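Local structure of biogenic amine-binding protein (Rhodnius prolixus, 4GE1) at residues K16-I26 against C43-T51; I113-V122 against V149-V160. The protein binds biogenic amines such as tryptamine inside a lipocalin barrel, and in the insect's saliva probably sequesters serotonin and norepinephrine released by the host during blood feeding. All coordinates share one frame; numbering follows the deposited sequence.

Contact 1: residues K16-I26 against C43-T51; sequences KDNFFTGSWYI and CTKFLHQKT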
loop_
_atom_site.group_PDB
_atom_site.type_symbol
_atom_site.label_atom_id
_atom_site.label_comp_id
_atom_site.label_asym_id
_atom_site.label_seq_id
_atom_site.Cartn_x
_atom_site.Cartn_y
_atom_site.Cartn_z
ATOM N N LYS A 16 -2.627 -15.616 0.315
ATOM C CA LYS A 16 -2.072 -14.745 1.337
ATOM C C LYS A 16 -0.609 -15.065 1.619
ATOM O O LYS A 16 0.223 -14.166 1.719
ATOM C CB LYS A 16 -2.897 -14.848 2.619
ATOM C CG LYS A 16 -4.370 -14.517 2.427
ATOM C CD LYS A 16 -5.086 -14.419 3.765
ATOM C CE LYS A 16 -6.588 -14.504 3.594
ATOM N NZ LYS A 16 -6.993 -15.780 2.941
ATOM N N ASP A 17 -0.304 -16.353 1.744
ATOM C CA ASP A 17 1.052 -16.794 2.041
ATOM C C ASP A 17 2.064 -16.229 1.049
ATOM O O ASP A 17 3.140 -15.788 1.443
ATOM C CB ASP A 17 1.127 -18.325 2.053
ATOM C CG ASP A 17 0.326 -18.940 3.182
ATOM O OD1 ASP A 17 0.318 -18.367 4.290
ATOM O OD2 ASP A 17 -0.297 -20.002 2.964
ATOM N N ASN A 18 1.712 -16.247 -0.235
ATOM C CA ASN A 18 2.605 -15.780 -1.294
ATOM C C ASN A 18 2.603 -14.266 -1.463
ATOM O O ASN A 18 3.466 -13.708 -2.140
ATOM C CB ASN A 18 2.235 -16.416 -2.636
ATOM C CG ASN A 18 2.536 -17.902 -2.689
ATOM O OD1 ASN A 18 3.380 -18.408 -1.951
ATOM N ND2 ASN A 18 1.848 -18.609 -3.579
ATOM N N PHE A 19 1.620 -13.596 -0.876
ATOM C CA PHE A 19 1.525 -12.155 -1.055
ATOM C C PHE A 19 2.149 -11.395 0.109
ATOM O O PHE A 19 2.982 -10.508 -0.092
ATOM C CB PHE A 19 0.075 -11.712 -1.273
ATOM C CG PHE A 19 -0.058 -10.265 -1.684
ATOM C CD1 PHE A 19 -0.248 -9.274 -0.735
ATOM C CD2 PHE A 19 0.014 -9.898 -3.023
ATOM C CE1 PHE A 19 -0.371 -7.938 -1.115
ATOM C CE2 PHE A 19 -0.107 -8.574 -3.405
ATOM C CZ PHE A 19 -0.296 -7.593 -2.450
ATOM N N PHE A 20 1.740 -11.741 1.323
ATOM C CA PHE A 20 2.215 -11.036 2.508
ATOM C C PHE A 20 3.580 -11.546 2.986
ATOM O O PHE A 20 3.721 -12.073 4.093
ATOM C CB PHE A 20 1.180 -11.116 3.623
ATOM C CG PHE A 20 -0.116 -10.437 3.292
ATOM C CD1 PHE A 20 -1.257 -11.183 3.032
ATOM C CD2 PHE A 20 -0.188 -9.052 3.222
ATOM C CE1 PHE A 20 -2.455 -10.561 2.728
ATOM C CE2 PHE A 20 -1.380 -8.418 2.918
ATOM C CZ PHE A 20 -2.520 -9.175 2.672
ATOM N N THR A 21 4.583 -11.385 2.131
ATOM C CA THR A 21 5.956 -11.679 2.501
ATOM C C THR A 21 6.875 -10.764 1.705
ATOM O O THR A 21 6.543 -10.362 0.593
ATOM C CB THR A 21 6.326 -13.143 2.232
ATOM O OG1 THR A 21 7.695 -13.357 2.587
ATOM C CG2 THR A 21 6.143 -13.479 0.765
ATOM N N GLY A 22 8.026 -10.432 2.280
ATOM C CA GLY A 22 8.948 -9.523 1.628
ATOM C C GLY A 22 8.385 -8.112 1.607
ATOM O O GLY A 22 7.683 -7.704 2.533
ATOM N N SER A 23 8.670 -7.377 0.538
ATOM C CA SER A 23 8.331 -5.958 0.478
ATOM C C SER A 23 7.827 -5.510 -0.898
ATOM O O SER A 23 7.946 -6.242 -1.890
ATOM C CB SER A 23 9.548 -5.118 0.870
ATOM O OG SER A 23 10.611 -5.355 -0.032
ATOM N N TRP A 24 7.285 -4.293 -0.938
ATOM C CA TRP A 24 6.727 -3.694 -2.148
ATOM C C TRP A 24 7.161 -2.239 -2.302
ATOM O O TRP A 24 7.296 -1.522 -1.320
ATOM C CB TRP A 24 5.195 -3.705 -2.086
ATOM C CG TRP A 24 4.550 -5.077 -2.200
ATOM C CD1 TRP A 24 4.101 -5.865 -1.175
ATOM C CD2 TRP A 24 4.254 -5.791 -3.408
ATOM N NE1 TRP A 24 3.553 -7.025 -1.672
ATOM C CE2 TRP A 24 3.636 -7.001 -3.039
ATOM C CE3 TRP A 24 4.453 -5.521 -4.766
ATOM C CZ2 TRP A 24 3.224 -7.941 -3.977
ATOM C CZ3 TRP A 24 4.042 -6.448 -5.689
ATOM C CH2 TRP A 24 3.437 -7.648 -5.293
ATOM N N TYR A 25 7.364 -1.807 -3.543
ATOM C CA TYR A 25 7.592 -0.403 -3.835
ATOM C C TYR A 25 6.364 0.155 -4.546
ATOM O O TYR A 25 5.824 -0.478 -5.454
ATOM C CB TYR A 25 8.816 -0.225 -4.733
ATOM C CG TYR A 25 10.118 -0.641 -4.092
ATOM C CD1 TYR A 25 10.602 -1.938 -4.233
ATOM C CD2 TYR A 25 10.865 0.259 -3.347
ATOM C CE1 TYR A 25 11.795 -2.327 -3.644
ATOM C CE2 TYR A 25 12.061 -0.121 -2.755
ATOM C CZ TYR A 25 12.518 -1.418 -2.905
ATOM O OH TYR A 25 13.707 -1.799 -2.327
ATOM N N ILE A 26 5.923 1.335 -4.125
ATOM C CA ILE A 26 4.817 2.014 -4.792
ATOM C C ILE A 26 5.372 2.875 -5.917
ATOM O O ILE A 26 6.016 3.895 -5.676
ATOM C CB ILE A 26 3.990 2.849 -3.810
ATOM C CG1 ILE A 26 3.554 1.965 -2.634
ATOM C CG2 ILE A 26 2.771 3.440 -4.512
ATOM C CD1 ILE A 26 2.450 2.546 -1.798
ATOM N N CYS A 43 8.071 8.627 -2.132
ATOM C CA CYS A 43 8.653 7.323 -2.423
ATOM C C CYS A 43 8.256 6.413 -1.273
ATOM O O CYS A 43 8.684 6.618 -0.126
ATOM C CB CYS A 43 10.178 7.416 -2.464
ATOM S SG CYS A 43 10.820 8.651 -3.614
ATOM N N THR A 44 7.421 5.425 -1.559
ATOM C CA THR A 44 6.962 4.536 -0.505
ATOM C C THR A 44 7.455 3.107 -0.711
ATOM O O THR A 44 7.374 2.550 -1.805
ATOM C CB THR A 44 5.431 4.551 -0.346
ATOM O OG1 THR A 44 5.007 5.824 0.175
ATOM C CG2 THR A 44 5.000 3.445 0.623
ATOM N N LYS A 45 8.002 2.533 0.350
ATOM C CA LYS A 45 8.333 1.118 0.369
ATOM C C LYS A 45 7.641 0.551 1.589
ATOM O O LYS A 45 7.562 1.213 2.633
ATOM C CB LYS A 45 9.848 0.915 0.469
ATOM C CG LYS A 45 10.278 -0.531 0.674
ATOM C CD LYS A 45 11.799 -0.663 0.652
ATOM C CE LYS A 45 12.230 -2.127 0.721
ATOM N NZ LYS A 45 13.711 -2.292 0.543
ATOM N N PHE A 46 7.101 -0.653 1.470
ATOM C CA PHE A 46 6.547 -1.283 2.657
ATOM C C PHE A 46 6.957 -2.733 2.843
ATOM O O PHE A 46 7.305 -3.434 1.888
ATOM C CB PHE A 46 5.032 -1.038 2.839
ATOM C CG PHE A 46 4.148 -1.584 1.739
ATOM C CD1 PHE A 46 3.391 -2.732 1.948
ATOM C CD2 PHE A 46 4.006 -0.908 0.535
ATOM C CE1 PHE A 46 2.530 -3.221 0.957
ATOM C CE2 PHE A 46 3.140 -1.386 -0.461
ATOM C CZ PHE A 46 2.412 -2.552 -0.249
ATOM N N LEU A 47 6.958 -3.147 4.103
ATOM C CA LEU A 47 7.397 -4.478 4.487
ATOM C C LEU A 47 6.246 -5.168 5.194
ATOM O O LEU A 47 5.626 -4.593 6.085
ATOM C CB LEU A 47 8.593 -4.354 5.441
ATOM C CG LEU A 47 9.495 -5.562 5.668
ATOM C CD1 LEU A 47 10.234 -5.886 4.385
ATOM C CD2 LEU A 47 10.480 -5.280 6.797
ATOM N N HIS A 48 5.948 -6.405 4.830
ATOM C CA HIS A 48 4.842 -7.052 5.521
ATOM C C HIS A 48 4.977 -8.552 5.768
ATOM O O HIS A 48 5.801 -9.234 5.163
ATOM C CB HIS A 48 3.479 -6.677 4.895
ATOM C CG HIS A 48 3.339 -7.041 3.449
ATOM N ND1 HIS A 48 2.306 -6.575 2.662
ATOM C CD2 HIS A 48 4.094 -7.836 2.654
ATOM C CE1 HIS A 48 2.433 -7.064 1.441
ATOM N NE2 HIS A 48 3.508 -7.830 1.410
ATOM N N GLN A 49 4.169 -9.048 6.697
ATOM C CA GLN A 49 4.233 -10.449 7.080
ATOM C C GLN A 49 2.876 -10.957 7.530
ATOM O O GLN A 49 2.023 -10.188 7.975
ATOM C CB GLN A 49 5.232 -10.638 8.220
ATOM C CG GLN A 49 5.017 -9.636 9.346
ATOM C CD GLN A 49 5.631 -10.049 10.673
ATOM O OE1 GLN A 49 6.765 -10.543 10.739
ATOM N NE2 GLN A 49 4.880 -9.832 11.750
ATOM N N LYS A 50 2.698 -12.266 7.401
ATOM C CA LYS A 50 1.580 -12.977 7.980
ATOM C C LYS A 50 2.170 -14.042 8.909
ATOM O O LYS A 50 2.921 -14.912 8.463
ATOM C CB LYS A 50 0.753 -13.648 6.876
ATOM C CG LYS A 50 -0.421 -14.478 7.403
ATOM C CD LYS A 50 -1.128 -15.247 6.284
ATOM C CE LYS A 50 -0.787 -16.744 6.313
ATOM N NZ LYS A 50 -1.286 -17.449 7.531
ATOM N N THR A 51 1.849 -13.974 10.198
ATOM C CA THR A 51 2.345 -14.978 11.136
ATOM C C THR A 51 1.316 -16.077 11.405
ATOM O O THR A 51 0.150 -15.966 11.014
ATOM C CB THR A 51 2.834 -14.355 12.463
ATOM O OG1 THR A 51 1.829 -13.486 12.991
ATOM C CG2 THR A 51 4.134 -13.565 12.245
HETATM O O HOH W 1 5.284 -13.659 6.212
HETATM O O HOH W 2 8.252 -10.629 5.495
HETATM O O HOH W 3 5.559 5.880 -3.897
#
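His48 meets Phe20 where the first two strands of the lipocalin barrel pair as an antiparallel hairpin, 23-26 against 43-50, just after the short helix near residues 16-19 that covers one barrel end. His48 has more of its surface buried here than any other residue. The edge of Phe20 points at its face, with CD2 3.6 Å from His48 ND1 and the planes at 69°. With chi1 at 59°, His48 CG stands between its own backbone N and carbonyl carbon, which swings the ring toward the Phe19-Phe20 backbone; there NE2 gives a weak, bent bond to Phe19 O. ND1 is hydrogen-bonded to Glu58, so both nitrogens of a buried ring have polar partners, and the nearby carboxylate would tend to favour a protonated ring. Lys50 suits the margin: its aliphatic CB lies 4.1 Å from Phe20 CB. Farther along, Phe46 lays a face under Trp24 CB, a CH-pi contact, beside Ile26 of the tryptamine pocket. Trp24 and Phe46 also exchange both backbone bonds, and at the end of the ladder nearest the inverse gamma turn centred on Phe20, His48 N donates to Gly22 O at 3.2 Å, almost straight at 174°.

Contact 2: residues I113-V122 against V149-V160; sequences IDTDYSKYSV and VKSKVEAALGKV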
loop_
_atom_site.group_PDB
_atom_site.type_symbol
_atom_site.label_atom_id
_atom_site.label_comp_id
_atom_site.label_asym_id
_atom_site.label_seq_id
_atom_site.Cartn_x
_atom_site.Cartn_y
_atom_site.Cartn_z
ATOM N N ILE A 113 -6.939 -5.334 -7.019
ATOM C CA ILE A 113 -7.493 -5.469 -8.351
ATOM C C ILE A 113 -6.816 -6.598 -9.123
ATOM O O ILE A 113 -7.476 -7.335 -9.866
ATOM C CB ILE A 113 -7.330 -4.142 -9.108
ATOM C CG1 ILE A 113 -8.150 -3.052 -8.422
ATOM C CG2 ILE A 113 -7.723 -4.297 -10.563
ATOM C CD1 ILE A 113 -7.895 -1.662 -8.962
ATOM N N ASP A 114 -5.502 -6.733 -8.932
ATOM C CA ASP A 114 -4.711 -7.763 -9.603
ATOM C C ASP A 114 -3.303 -7.879 -9.000
ATOM O O ASP A 114 -2.796 -6.933 -8.392
ATOM C CB ASP A 114 -4.611 -7.468 -11.101
ATOM C CG ASP A 114 -4.033 -8.629 -11.894
ATOM O OD1 ASP A 114 -4.196 -9.792 -11.464
ATOM O OD2 ASP A 114 -3.422 -8.382 -12.956
ATOM N N THR A 115 -2.680 -9.043 -9.180
ATOM C CA THR A 115 -1.299 -9.262 -8.750
ATOM C C THR A 115 -0.779 -10.598 -9.262
ATOM O O THR A 115 -1.542 -11.553 -9.414
ATOM C CB THR A 115 -1.166 -9.259 -7.221
ATOM O OG1 THR A 115 0.216 -9.391 -6.861
ATOM C CG2 THR A 115 -1.955 -10.417 -6.618
ATOM N N ASP A 116 0.520 -10.667 -9.532
ATOM C CA ASP A 116 1.142 -11.934 -9.894
ATOM C C ASP A 116 2.036 -12.398 -8.749
ATOM O O ASP A 116 2.810 -13.347 -8.890
ATOM C CB ASP A 116 1.933 -11.811 -11.198
ATOM C CG ASP A 116 3.179 -10.959 -11.051
ATOM O OD1 ASP A 116 3.335 -10.291 -10.003
ATOM O OD2 ASP A 116 4.001 -10.950 -11.993
ATOM N N TYR A 117 1.921 -11.707 -7.616
ATOM C CA TYR A 117 2.601 -12.089 -6.375
ATOM C C TYR A 117 4.105 -11.777 -6.337
ATOM O O TYR A 117 4.608 -11.245 -5.339
ATOM C CB TYR A 117 2.336 -13.566 -6.042
ATOM C CG TYR A 117 0.864 -13.877 -5.866
ATOM C CD1 TYR A 117 0.238 -13.694 -4.639
ATOM C CD2 TYR A 117 0.094 -14.336 -6.935
ATOM C CE1 TYR A 117 -1.109 -13.966 -4.475
ATOM C CE2 TYR A 117 -1.259 -14.606 -6.782
ATOM C CZ TYR A 117 -1.853 -14.418 -5.549
ATOM O OH TYR A 117 -3.190 -14.681 -5.380
ATOM N N SER A 118 4.820 -12.100 -7.412
ATOM C CA SER A 118 6.280 -11.987 -7.405
ATOM C C SER A 118 6.824 -10.801 -8.208
ATOM O O SER A 118 8.037 -10.635 -8.327
ATOM C CB SER A 118 6.944 -13.306 -7.846
ATOM O OG SER A 118 6.635 -13.649 -9.189
ATOM N N LYS A 119 5.934 -9.973 -8.748
ATOM C CA LYS A 119 6.363 -8.804 -9.513
ATOM C C LYS A 119 5.553 -7.544 -9.226
ATOM O O LYS A 119 6.120 -6.510 -8.854
ATOM C CB LYS A 119 6.345 -9.095 -11.012
ATOM C CG LYS A 119 7.494 -9.958 -11.485
ATOM C CD LYS A 119 7.452 -10.144 -12.987
ATOM C CE LYS A 119 8.668 -10.907 -13.468
ATOM N NZ LYS A 119 8.785 -12.233 -12.799
ATOM N N TYR A 120 4.236 -7.632 -9.403
ATOM C CA TYR A 120 3.380 -6.452 -9.342
ATOM C C TYR A 120 2.059 -6.714 -8.629
ATOM O O TYR A 120 1.584 -7.846 -8.563
ATOM C CB TYR A 120 3.076 -5.959 -10.756
ATOM C CG TYR A 120 1.995 -6.773 -11.451
ATOM C CD1 TYR A 120 0.653 -6.391 -11.393
ATOM C CD2 TYR A 120 2.315 -7.928 -12.151
ATOM C CE1 TYR A 120 -0.339 -7.143 -12.022
ATOM C CE2 TYR A 120 1.334 -8.685 -12.784
ATOM C CZ TYR A 120 0.009 -8.288 -12.716
ATOM O OH TYR A 120 -0.960 -9.038 -13.343
ATOM N N SER A 121 1.467 -5.650 -8.111
ATOM C CA SER A 121 0.094 -5.691 -7.633
ATOM C C SER A 121 -0.549 -4.336 -7.878
ATOM O O SER A 121 0.129 -3.315 -7.902
ATOM C CB SER A 121 0.034 -6.049 -6.150
ATOM O OG SER A 121 0.714 -5.094 -5.359
ATOM N N VAL A 122 -1.859 -4.331 -8.072
ATOM C CA VAL A 122 -2.588 -3.089 -8.281
ATOM C C VAL A 122 -3.686 -2.996 -7.228
ATOM O O VAL A 122 -4.446 -3.942 -7.024
ATOM C CB VAL A 122 -3.160 -3.029 -9.695
ATOM C CG1 VAL A 122 -3.935 -1.739 -9.901
ATOM C CG2 VAL A 122 -2.027 -3.165 -10.712
ATOM N N VAL A 149 5.806 -6.914 -17.570
ATOM C CA VAL A 149 4.485 -6.948 -16.944
ATOM C C VAL A 149 3.754 -5.616 -17.074
ATOM O O VAL A 149 2.672 -5.441 -16.515
ATOM C CB VAL A 149 4.541 -7.348 -15.444
ATOM C CG1 VAL A 149 5.184 -8.713 -15.275
ATOM C CG2 VAL A 149 5.271 -6.287 -14.621
ATOM N N LYS A 150 4.341 -4.676 -17.807
ATOM C CA LYS A 150 3.689 -3.391 -18.032
ATOM C C LYS A 150 2.273 -3.588 -18.576
ATOM O O LYS A 150 1.328 -2.950 -18.114
ATOM C CB LYS A 150 4.501 -2.517 -18.990
ATOM C CG LYS A 150 5.875 -2.110 -18.474
ATOM C CD LYS A 150 6.585 -1.185 -19.463
ATOM C CE LYS A 150 8.012 -0.885 -19.023
ATOM N NZ LYS A 150 8.063 -0.331 -17.640
ATOM N N SER A 151 2.124 -4.478 -19.553
ATOM C CA SER A 151 0.818 -4.704 -20.175
ATOM C C SER A 151 -0.214 -5.211 -19.169
ATOM O O SER A 151 -1.353 -4.745 -19.149
ATOM C CB SER A 151 0.930 -5.656 -21.371
ATOM O OG SER A 151 1.515 -6.888 -20.991
ATOM N N LYS A 152 0.191 -6.159 -18.330
ATOM C CA LYS A 152 -0.689 -6.678 -17.284
ATOM C C LYS A 152 -1.161 -5.584 -16.320
ATOM O O LYS A 152 -2.311 -5.578 -15.890
ATOM C CB LYS A 152 0.002 -7.803 -16.515
ATOM C CG LYS A 152 0.497 -8.942 -17.393
ATOM C CD LYS A 152 0.119 -10.293 -16.805
ATOM C CE LYS A 152 0.725 -11.440 -17.602
ATOM N NZ LYS A 152 2.218 -11.417 -17.564
ATOM N N VAL A 153 -0.269 -4.658 -15.989
ATOM C CA VAL A 153 -0.611 -3.540 -15.111
ATOM C C VAL A 153 -1.586 -2.582 -15.795
ATOM O O VAL A 153 -2.521 -2.076 -15.174
ATOM C CB VAL A 153 0.651 -2.756 -14.680
ATOM C CG1 VAL A 153 0.277 -1.409 -14.080
ATOM C CG2 VAL A 153 1.487 -3.575 -13.694
ATOM N N GLU A 154 -1.346 -2.331 -17.076
ATOM C CA GLU A 154 -2.180 -1.429 -17.861
ATOM C C GLU A 154 -3.613 -1.943 -17.892
ATOM O O GLU A 154 -4.565 -1.182 -17.715
ATOM C CB GLU A 154 -1.632 -1.318 -19.286
ATOM C CG GLU A 154 -2.156 -0.136 -20.082
ATOM C CD GLU A 154 -1.717 1.193 -19.505
ATOM O OE1 GLU A 154 -0.971 1.928 -20.192
ATOM O OE2 GLU A 154 -2.125 1.506 -18.367
ATOM N N ALA A 155 -3.755 -3.245 -18.115
ATOM C CA ALA A 155 -5.061 -3.882 -18.153
ATOM C C ALA A 155 -5.770 -3.745 -16.813
ATOM O O ALA A 155 -6.925 -3.322 -16.751
ATOM C CB ALA A 155 -4.920 -5.346 -18.532
ATOM N N ALA A 156 -5.076 -4.106 -15.740
ATOM C CA ALA A 156 -5.645 -4.003 -14.405
ATOM C C ALA A 156 -6.184 -2.599 -14.138
ATOM O O ALA A 156 -7.267 -2.445 -13.578
ATOM C CB ALA A 156 -4.618 -4.389 -13.357
ATOM N N LEU A 157 -5.424 -1.582 -14.537
ATOM C CA LEU A 157 -5.849 -0.196 -14.363
ATOM C C LEU A 157 -7.035 0.095 -15.280
ATOM O O LEU A 157 -7.832 0.998 -15.023
ATOM C CB LEU A 157 -4.698 0.773 -14.659
ATOM C CG LEU A 157 -3.485 0.757 -13.714
ATOM C CD1 LEU A 157 -2.313 1.514 -14.318
ATOM C CD2 LEU A 157 -3.841 1.344 -12.361
ATOM N N GLY A 158 -7.142 -0.677 -16.355
ATOM C CA GLY A 158 -8.256 -0.548 -17.277
ATOM C C GLY A 158 -9.581 -0.824 -16.592
ATOM O O GLY A 158 -10.543 -0.072 -16.747
ATOM N N LYS A 159 -9.627 -1.907 -15.825
ATOM C CA LYS A 159 -10.841 -2.287 -15.116
ATOM C C LYS A 159 -11.444 -1.118 -14.346
ATOM O O LYS A 159 -12.664 -1.016 -14.223
ATOM C CB LYS A 159 -10.558 -3.427 -14.140
ATOM C CG LYS A 159 -10.408 -4.798 -14.770
ATOM C CD LYS A 159 -10.034 -5.814 -13.699
ATOM C CE LYS A 159 -10.851 -5.592 -12.427
ATOM N NZ LYS A 159 -10.445 -6.492 -11.309
ATOM N N VAL A 160 -10.590 -0.237 -13.830
ATOM C CA VAL A 160 -11.055 0.817 -12.931
ATOM C C VAL A 160 -11.001 2.203 -13.560
ATOM O O VAL A 160 -10.942 3.214 -12.859
ATOM C CB VAL A 160 -10.303 0.795 -11.579
ATOM C CG1 VAL A 160 -10.534 -0.537 -10.881
ATOM C CG2 VAL A 160 -8.808 1.061 -11.776
#
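A chi1 of 79° sets Tyr120 CG between its backbone N and carbonyl carbon and brings the phenol against Val153 and Lys152 of helix 150-159. The ring slides past Val153, whose CG2 comes 3.7 Å from Tyr120 CD1, and at its far end the hydroxyl OH lies 3.5 Å from Lys152 CB. Asp114 CG, anti to its own N (chi1 -169°), carries the carboxylate to the phenol's end, where Tyr120 OH donates to Asp114 OD2 at 2.6 Å, meeting the oxygen from above the carboxylate plane. This bond joins two neighbouring strands of the barrel, and the helix packs across them, nearly antiparallel to 113-115 and nearly parallel to 120-122. Such a helix on the outer wall of the barrel is a hallmark of lipocalins.

Val149 CB approaches CD2 of the same Tyr120 ring. Ala156 is small enough to bring the helix close to the sheet: its CB sits 3.8 Å from Asp114 CB and 3.9 Å from Val122 CG2. Branched Val122 sends its other methyl, CG1, across to Leu157 CD2. Ile113 and Val160 meet tip to tip, with Ile113 CD1 and Val160 CG1 tightly packed at 3.5 Å. A classic bulge, in which Ile113 and Asp114 both face Val122, lets these two successive residues both point toward the helix.

Across the interface the chemistry is therefore almost wholly apolar, with a weak bond from Lys159 NZ to Ile113 O at the margin. The stronger polar bond, Tyr120 to Asp114, stays within the strands, so against these two strands the helix relies mainly on the packing of aliphatic groups.

In the fold
Both contacts belong to the same barrel, but contact 1 is part of the wall itself, and contact 2 lays a helix on its outside. Contact 1 is built of neighbouring strands and reaches inward to the ligand pocket, whereas contact 2 has lysines at its margins. Accordingly, contact 1 combines a backbone ladder with an aromatic cluster, while contact 2 relies on aliphatic packing. Both are partly buried, but contact 1 lies nearer the centre of the chain, about 9 Å from it against about 14 Å for contact 2 (centre to centre). They touch directly: Trp24 and Phe19 of contact 1 pack on Thr115, Tyr120 and Ser121 of contact 2. Arg141 bridges the two, bonding to Phe19 and Ser23 in one and to Tyr117 in the other.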